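Local atomic coordinates of peroxisomal acyl-coenzyme A oxidase 1 (Arabidopsis thaliana, PDB entry 1W07), a protein that oxidises long- and medium-chain acyl-CoAs to 2-trans-enoyl-CoAs with FAD and molecular oxygen, releasing hydrogen peroxide during peroxisomal beta-oxidation. Residues L351-L354 with Y355-T359; V284-T287 with I288-A292; S340-A343 with F344-G348. The protein carries 1 engineered substitution. All coordinates share one frame; numbering follows the deposited sequence.

Contact 1: residues L351-L354 with Y355-T359; sequences LKWL and YTDVT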
loop_
_atom_site.group_PDB
_atom_site.type_symbol
_atom_site.label_atom_id
_atom_site.label_comp_id
_atom_site.label_asym_id
_atom_site.label_seq_id
_atom_site.Cartn_x
_atom_site.Cartn_y
_atom_site.Cartn_z
ATOM N N LEU B 351 2.259 25.733 -8.496
ATOM C CA LEU B 351 2.808 25.921 -7.163
ATOM C C LEU B 351 4.177 26.586 -7.209
ATOM O O LEU B 351 4.586 27.258 -6.260
ATOM C CB LEU B 351 2.909 24.585 -6.431
ATOM C CG LEU B 351 1.717 24.212 -5.559
ATOM C CD1 LEU B 351 2.013 22.876 -4.897
ATOM C CD2 LEU B 351 1.450 25.305 -4.506
ATOM N N LYS B 352 4.898 26.388 -8.303
ATOM C CA LYS B 352 6.203 27.011 -8.440
ATOM C C LYS B 352 5.978 28.517 -8.594
ATOM O O LYS B 352 6.598 29.328 -7.900
ATOM C CB LYS B 352 6.933 26.463 -9.664
ATOM C CG LYS B 352 8.310 27.060 -9.864
ATOM C CD LYS B 352 9.285 26.685 -8.751
ATOM C CE LYS B 352 10.619 27.390 -8.960
ATOM N NZ LYS B 352 11.141 27.198 -10.348
ATOM N N TRP B 353 5.080 28.879 -9.510
ATOM C CA TRP B 353 4.740 30.276 -9.750
ATOM C C TRP B 353 4.304 30.909 -8.425
ATOM O O TRP B 353 4.669 32.041 -8.117
ATOM C CB TRP B 353 3.597 30.380 -10.768
ATOM C CG TRP B 353 3.011 31.761 -10.862
ATOM C CD1 TRP B 353 3.496 32.813 -11.590
ATOM C CD2 TRP B 353 1.903 32.274 -10.113
ATOM N NE1 TRP B 353 2.765 33.948 -11.328
ATOM C CE2 TRP B 353 1.780 33.645 -10.425
ATOM C CE3 TRP B 353 1.003 31.704 -9.199
ATOM C CZ2 TRP B 353 0.794 34.459 -9.859
ATOM C CZ3 TRP B 353 0.018 32.516 -8.630
ATOM C CH2 TRP B 353 -0.077 33.880 -8.965
ATOM N N LEU B 354 3.522 30.165 -7.649
ATOM C CA LEU B 354 3.043 30.641 -6.361
ATOM C C LEU B 354 4.204 30.882 -5.402
ATOM O O LEU B 354 4.222 31.873 -4.665
ATOM C CB LEU B 354 2.085 29.620 -5.751
ATOM C CG LEU B 354 1.526 29.960 -4.370
ATOM C CD1 LEU B 354 0.813 31.299 -4.435
ATOM C CD2 LEU B 354 0.578 28.861 -3.915
ATOM N N TYR B 355 5.167 29.967 -5.406
ATOM C CA TYR B 355 6.326 30.097 -4.538
ATOM C C TYR B 355 6.988 31.446 -4.750
ATOM O O TYR B 355 7.251 32.176 -3.795
ATOM C CB TYR B 355 7.345 29.002 -4.828
ATOM C CG TYR B 355 8.710 29.325 -4.259
ATOM C CD1 TYR B 355 8.912 29.378 -2.884
ATOM C CD2 TYR B 355 9.788 29.601 -5.095
ATOM C CE1 TYR B 355 10.152 29.693 -2.349
ATOM C CE2 TYR B 355 11.045 29.926 -4.574
ATOM C CZ TYR B 355 11.215 29.969 -3.193
ATOM O OH TYR B 355 12.431 30.297 -2.641
ATOM N N THR B 356 7.268 31.766 -6.009
ATOM C CA THR B 356 7.893 33.036 -6.369
ATOM C C THR B 356 7.011 34.204 -5.925
ATOM O O THR B 356 7.428 35.039 -5.127
ATOM C CB THR B 356 8.081 33.142 -7.889
ATOM O OG1 THR B 356 8.731 31.963 -8.380
ATOM C CG2 THR B 356 8.926 34.353 -8.226
ATOM N N ASP B 357 5.790 34.254 -6.449
ATOM C CA ASP B 357 4.857 35.322 -6.113
ATOM C C ASP B 357 4.823 35.600 -4.611
ATOM O O ASP B 357 4.951 36.749 -4.189
ATOM C CB ASP B 357 3.452 34.973 -6.609
ATOM C CG ASP B 357 2.482 36.139 -6.491
ATOM O OD1 ASP B 357 1.624 36.131 -5.578
ATOM O OD2 ASP B 357 2.582 37.071 -7.319
ATOM N N VAL B 358 4.655 34.549 -3.809
ATOM C CA VAL B 358 4.598 34.695 -2.358
ATOM C C VAL B 358 5.923 35.226 -1.824
ATOM O O VAL B 358 5.952 36.080 -0.941
ATOM C CB VAL B 358 4.274 33.348 -1.657
ATOM C CG1 VAL B 358 4.222 33.540 -0.157
ATOM C CG2 VAL B 358 2.940 32.827 -2.127
ATOM N N THR B 359 7.019 34.718 -2.372
ATOM C CA THR B 359 8.348 35.143 -1.965
ATOM C C THR B 359 8.567 36.621 -2.294
ATOM O O THR B 359 9.105 37.383 -1.485
ATOM C CB THR B 359 9.432 34.296 -2.672
ATOM O OG1 THR B 359 9.304 32.929 -2.269
ATOM C CG2 THR B 359 10.820 34.794 -2.319
#
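Trp-353 and Asp-357 run side by side, one turn apart on the helix 328-363, and this i, i+4 pairing on an alpha helix of the acyl-CoA oxidase C-alpha1 domain is repeated by Leu-354 and Val-358. The Trp-353 side chain leans toward the C-terminal end of the helix, its CG anti to the backbone N (chi1 169°), which brings the six-membered part of the ring beside Asp-357. There CB of Asp-357 lies over the rim of one ring face, CZ2 of Trp-353 comes within 4.1 Å of OD2 of Asp-357, and the carboxylate is turned only 16° from the indole plane. The other carboxylate oxygen, OD1, makes a salt bridge with Arg-361 one turn further on.

Leu-354 and Val-358 point inward and cross at a slant. CD1 of Leu-354 presses on CG2 of Val-358 at 3.5 Å, a tight carbon contact. Val-358 also packs on Ala-373 of the helix 370-398. The backbone carries the usual helical bonds, such as N of Val-358 to O of Leu-354 at 2.8 Å.

Tyr-355 takes the flank, where its ring meets that of Tyr-283. Thr-359 sets its hydroxyl over the rim of one tyrosine face. Tyr-355 O is gripped twice, from opposite faces of its carbonyl plane: by Thr-359 N at 2.9 Å and by Thr-359 OG1 at 2.7 Å.

Contact 2: residues V284-T287 with I288-A292; sequences VRQT and IVADA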
loop_
_atom_site.group_PDB
_atom_site.type_symbol
_atom_site.label_atom_id
_atom_site.label_comp_id
_atom_site.label_asym_id
_atom_site.label_seq_id
_atom_site.Cartn_x
_atom_site.Cartn_y
_atom_site.Cartn_z
ATOM N N VAL B 284 9.750 23.847 0.144
ATOM C CA VAL B 284 9.904 22.428 0.438
ATOM C C VAL B 284 8.636 21.659 0.065
ATOM O O VAL B 284 8.701 20.560 -0.490
ATOM C CB VAL B 284 10.206 22.200 1.929
ATOM C CG1 VAL B 284 10.442 20.730 2.192
ATOM C CG2 VAL B 284 11.427 23.017 2.343
ATOM N N ARG B 285 7.481 22.248 0.362
ATOM C CA ARG B 285 6.207 21.619 0.056
ATOM C C ARG B 285 5.954 21.611 -1.439
ATOM O O ARG B 285 5.271 20.730 -1.966
ATOM C CB ARG B 285 5.085 22.349 0.788
ATOM C CG ARG B 285 5.148 22.186 2.295
ATOM C CD ARG B 285 4.044 22.970 2.959
ATOM N NE ARG B 285 3.914 22.642 4.374
ATOM C CZ ARG B 285 3.017 23.206 5.176
ATOM N NH1 ARG B 285 2.189 24.129 4.698
ATOM N NH2 ARG B 285 2.938 22.840 6.443
ATOM N N GLN B 286 6.516 22.600 -2.123
ATOM C CA GLN B 286 6.369 22.709 -3.568
ATOM C C GLN B 286 7.187 21.606 -4.222
ATOM O O GLN B 286 6.755 21.002 -5.207
ATOM C CB GLN B 286 6.854 24.094 -4.039
ATOM C CG GLN B 286 6.667 24.381 -5.526
ATOM C CD GLN B 286 7.651 23.626 -6.405
ATOM O OE1 GLN B 286 8.838 23.547 -6.097
ATOM N NE2 GLN B 286 7.163 23.090 -7.519
ATOM N N THR B 287 8.367 21.345 -3.663
ATOM C CA THR B 287 9.241 20.302 -4.188
ATOM C C THR B 287 8.579 18.939 -3.968
ATOM O O THR B 287 8.687 18.052 -4.812
ATOM C CB THR B 287 10.634 20.317 -3.506
ATOM O OG1 THR B 287 10.518 19.900 -2.139
ATOM C CG2 THR B 287 11.227 21.720 -3.542
ATOM N N ILE B 288 7.889 18.778 -2.838
ATOM C CA ILE B 288 7.192 17.527 -2.529
ATOM C C ILE B 288 6.081 17.281 -3.564
ATOM O O ILE B 288 5.947 16.189 -4.108
ATOM C CB ILE B 288 6.597 17.580 -1.092
ATOM C CG1 ILE B 288 7.731 17.603 -0.063
ATOM C CG2 ILE B 288 5.681 16.390 -0.832
ATOM C CD1 ILE B 288 7.256 17.853 1.341
ATOM N N VAL B 289 5.289 18.303 -3.847
ATOM C CA VAL B 289 4.225 18.164 -4.827
ATOM C C VAL B 289 4.847 17.799 -6.173
ATOM O O VAL B 289 4.378 16.898 -6.873
ATOM C CB VAL B 289 3.419 19.469 -4.973
ATOM C CG1 VAL B 289 2.356 19.287 -6.010
ATOM C CG2 VAL B 289 2.791 19.851 -3.636
ATOM N N ALA B 290 5.920 18.490 -6.537
ATOM C CA ALA B 290 6.591 18.213 -7.800
ATOM C C ALA B 290 7.104 16.778 -7.806
ATOM O O ALA B 290 7.063 16.096 -8.833
ATOM C CB ALA B 290 7.743 19.195 -8.012
ATOM N N ASP B 291 7.570 16.311 -6.651
ATOM C CA ASP B 291 8.086 14.949 -6.518
ATOM C C ASP B 291 6.981 13.917 -6.731
ATOM O O ASP B 291 7.232 12.825 -7.242
ATOM C CB ASP B 291 8.698 14.761 -5.131
ATOM C CG ASP B 291 10.182 14.564 -5.182
ATOM O OD1 ASP B 291 10.631 13.605 -5.856
ATOM O OD2 ASP B 291 10.911 15.368 -4.557
ATOM N N ALA B 292 5.759 14.264 -6.329
ATOM C CA ALA B 292 4.621 13.368 -6.497
ATOM C C ALA B 292 4.438 12.958 -7.955
ATOM O O ALA B 292 4.259 11.778 -8.251
ATOM C CB ALA B 292 3.344 14.035 -5.982
#
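Ile-288 lays its CG1-CD1 branch back against the turn that begins at Val-284. CG1 of Ile-288 stands anti to its own carbonyl carbon (chi1 -67°), bringing it to 3.1 Å from O of Val-284, and the extended second torsion carries CD1 on toward the valine, 4.4 Å from CG1 of Val-284. That same carbonyl is busy: it accepts the backbone N of Ile-288 at 3.1 Å and the hydroxyl OG1 of Thr-287 at 2.5 Å, both from the same face of its plane.

The threonine can do this because its OG1 sits between backbone N and carbonyl carbon (chi1 69°), turned back toward the carbonyl three residues earlier. A valine at this position would take the hydroxyl away, and Val-284 O would probably be left with the helical N-H as its one donor within this turn.

Gln-286 starts out extended and bends at its second torsion, leaving NE2 4.0 Å from CB of Ala-290 and bonded, in a different direction, to the carbonyl of Gly-348 in the helix 328-363. The side chain of Arg-285 turns off to another side, where its NE makes a long, weak ion pair with Glu-424. Ile-288 packs on Glu-424 too, the inferred proton acceptor, so this turn of the helix 278-309 probably forms part of the active-site wall in the helical acyl-CoA oxidase C-alpha1 domain.

Contact 3: residues S340-A343 with F344-G348; sequences SAYA and FRFVG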
loop_
_atom_site.group_PDB
_atom_site.type_symbol
_atom_site.label_atom_id
_atom_site.label_comp_id
_atom_site.label_asym_id
_atom_site.label_seq_id
_atom_site.Cartn_x
_atom_site.Cartn_y
_atom_site.Cartn_z
ATOM N N SER B 340 -3.736 11.622 -13.346
ATOM C CA SER B 340 -3.293 12.273 -12.105
ATOM C C SER B 340 -1.825 12.666 -12.171
ATOM O O SER B 340 -1.421 13.671 -11.585
ATOM C CB SER B 340 -3.503 11.356 -10.890
ATOM O OG SER B 340 -4.873 11.088 -10.624
ATOM N N ALA B 341 -1.017 11.864 -12.854
ATOM C CA ALA B 341 0.399 12.193 -12.986
ATOM C C ALA B 341 0.513 13.545 -13.692
ATOM O O ALA B 341 1.207 14.436 -13.214
ATOM C CB ALA B 341 1.132 11.105 -13.782
ATOM N N TYR B 342 -0.172 13.713 -14.821
ATOM C CA TYR B 342 -0.112 14.998 -15.521
ATOM C C TYR B 342 -0.781 16.100 -14.689
ATOM O O TYR B 342 -0.294 17.227 -14.610
ATOM C CB TYR B 342 -0.781 14.893 -16.888
ATOM C CG TYR B 342 0.081 14.228 -17.950
ATOM C CD1 TYR B 342 0.299 12.851 -17.943
ATOM C CD2 TYR B 342 0.676 14.979 -18.961
ATOM C CE1 TYR B 342 1.085 12.232 -18.926
ATOM C CE2 TYR B 342 1.470 14.385 -19.942
ATOM C CZ TYR B 342 1.670 13.009 -19.922
ATOM O OH TYR B 342 2.441 12.409 -20.891
ATOM N N ALA B 343 -1.901 15.770 -14.062
ATOM C CA ALA B 343 -2.592 16.738 -13.235
ATOM C C ALA B 343 -1.670 17.277 -12.128
ATOM O O ALA B 343 -1.626 18.490 -11.887
ATOM C CB ALA B 343 -3.837 16.112 -12.637
ATOM N N PHE B 344 -0.930 16.388 -11.464
ATOM C CA PHE B 344 -0.023 16.789 -10.383
ATOM C C PHE B 344 1.190 17.524 -10.921
ATOM O O PHE B 344 1.754 18.390 -10.255
ATOM C CB PHE B 344 0.424 15.579 -9.558
ATOM C CG PHE B 344 -0.700 14.864 -8.854
ATOM C CD1 PHE B 344 -1.968 15.440 -8.739
ATOM C CD2 PHE B 344 -0.473 13.621 -8.275
ATOM C CE1 PHE B 344 -2.990 14.778 -8.056
ATOM C CE2 PHE B 344 -1.472 12.957 -7.593
ATOM C CZ PHE B 344 -2.742 13.535 -7.480
ATOM N N ARG B 345 1.604 17.184 -12.135
ATOM C CA ARG B 345 2.726 17.874 -12.776
ATOM C C ARG B 345 2.331 19.363 -13.011
ATOM O O ARG B 345 3.070 20.288 -12.658
ATOM C CB ARG B 345 3.008 17.187 -14.119
ATOM C CG ARG B 345 4.291 17.595 -14.802
ATOM C CD ARG B 345 5.463 17.122 -13.983
ATOM N NE ARG B 345 6.701 17.171 -14.740
ATOM C CZ ARG B 345 7.828 16.594 -14.339
ATOM N NH1 ARG B 345 7.864 15.921 -13.190
ATOM N NH2 ARG B 345 8.920 16.694 -15.082
ATOM N N PHE B 346 1.152 19.582 -13.597
ATOM C CA PHE B 346 0.677 20.938 -13.882
ATOM C C PHE B 346 0.390 21.735 -12.598
ATOM O O PHE B 346 0.706 22.931 -12.512
ATOM C CB PHE B 346 -0.570 20.865 -14.777
ATOM C CG PHE B 346 -0.307 20.240 -16.139
ATOM C CD1 PHE B 346 -1.282 19.475 -16.776
ATOM C CD2 PHE B 346 0.928 20.397 -16.769
ATOM C CE1 PHE B 346 -1.028 18.869 -18.016
ATOM C CE2 PHE B 346 1.199 19.800 -18.006
ATOM C CZ PHE B 346 0.213 19.029 -18.631
ATOM N N VAL B 347 -0.189 21.081 -11.596
ATOM C CA VAL B 347 -0.465 21.787 -10.358
ATOM C C VAL B 347 0.876 22.121 -9.708
ATOM O O VAL B 347 1.005 23.104 -8.986
ATOM C CB VAL B 347 -1.355 20.948 -9.394
ATOM C CG1 VAL B 347 -0.516 19.942 -8.621
ATOM C CG2 VAL B 347 -2.111 21.881 -8.452
ATOM N N GLY B 348 1.880 21.301 -9.993
ATOM C CA GLY B 348 3.206 21.535 -9.452
ATOM C C GLY B 348 3.824 22.743 -10.128
ATOM O O GLY B 348 4.566 23.510 -9.505
#
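O of Ser-340 sits 3.1 Å above one face of the Phe-344 ring, off toward the rim. It accepts the backbone N-H of Phe-344 at 2.8 Å as well, so one oxygen meets both the amide and the ring of the same residue. At the far end of the ring, CZ of Phe-344 reaches CB of Ser-340 at 4.1 Å. The phenylalanine is folded back toward the preceding turn, with CG anti to its own carbonyl carbon (chi1 -62°).

Phe-346 repeats the pattern roughly on the other side of the helix: its ring covers O of Tyr-342, and its CZ meets the edge of the tyrosine ring at CD2, 4.1 Å away, the two side chains running alongside each other. This is i, i+4 packing on the helix 328-363 of the C-alpha1 helical domain, held by helices on several sides. Phe-344 packs on Thr-384, Ala-387 and Thr-388 of the helix 370-398. Tyr-342 and Phe-346 face the helix 516-538, where Phe-535 meets the Phe-346 ring edge-to-face, and Tyr-342 OH bonds to the carbonyl of Leu-603. Arg-345 extends from another face, its NE bonded to O of Trp-25 and its NH1 to OD1 of Asn-294.

Contacts 1 and 3 are successive parts of the helix 328-363, and contact 2 is a turn of its neighbour, the helix 278-309. Contact 3 is buried and largely aromatic; contact 1, nearer the helix end and farther from the chain centre, is partly buried, with an inner aliphatic side and an exposed outer one that carries an ionic pair. Contact 2 lies nearest the centre and the active site, and mixes aliphatic with polar groups. It joins the other two across the helix interface. Leu-351 CD1 packs on Val-289 CG2 at 3.4 Å, while on the contact 3 side Val-289 CG1 packs on Val-347 CG1 at 3.9 Å.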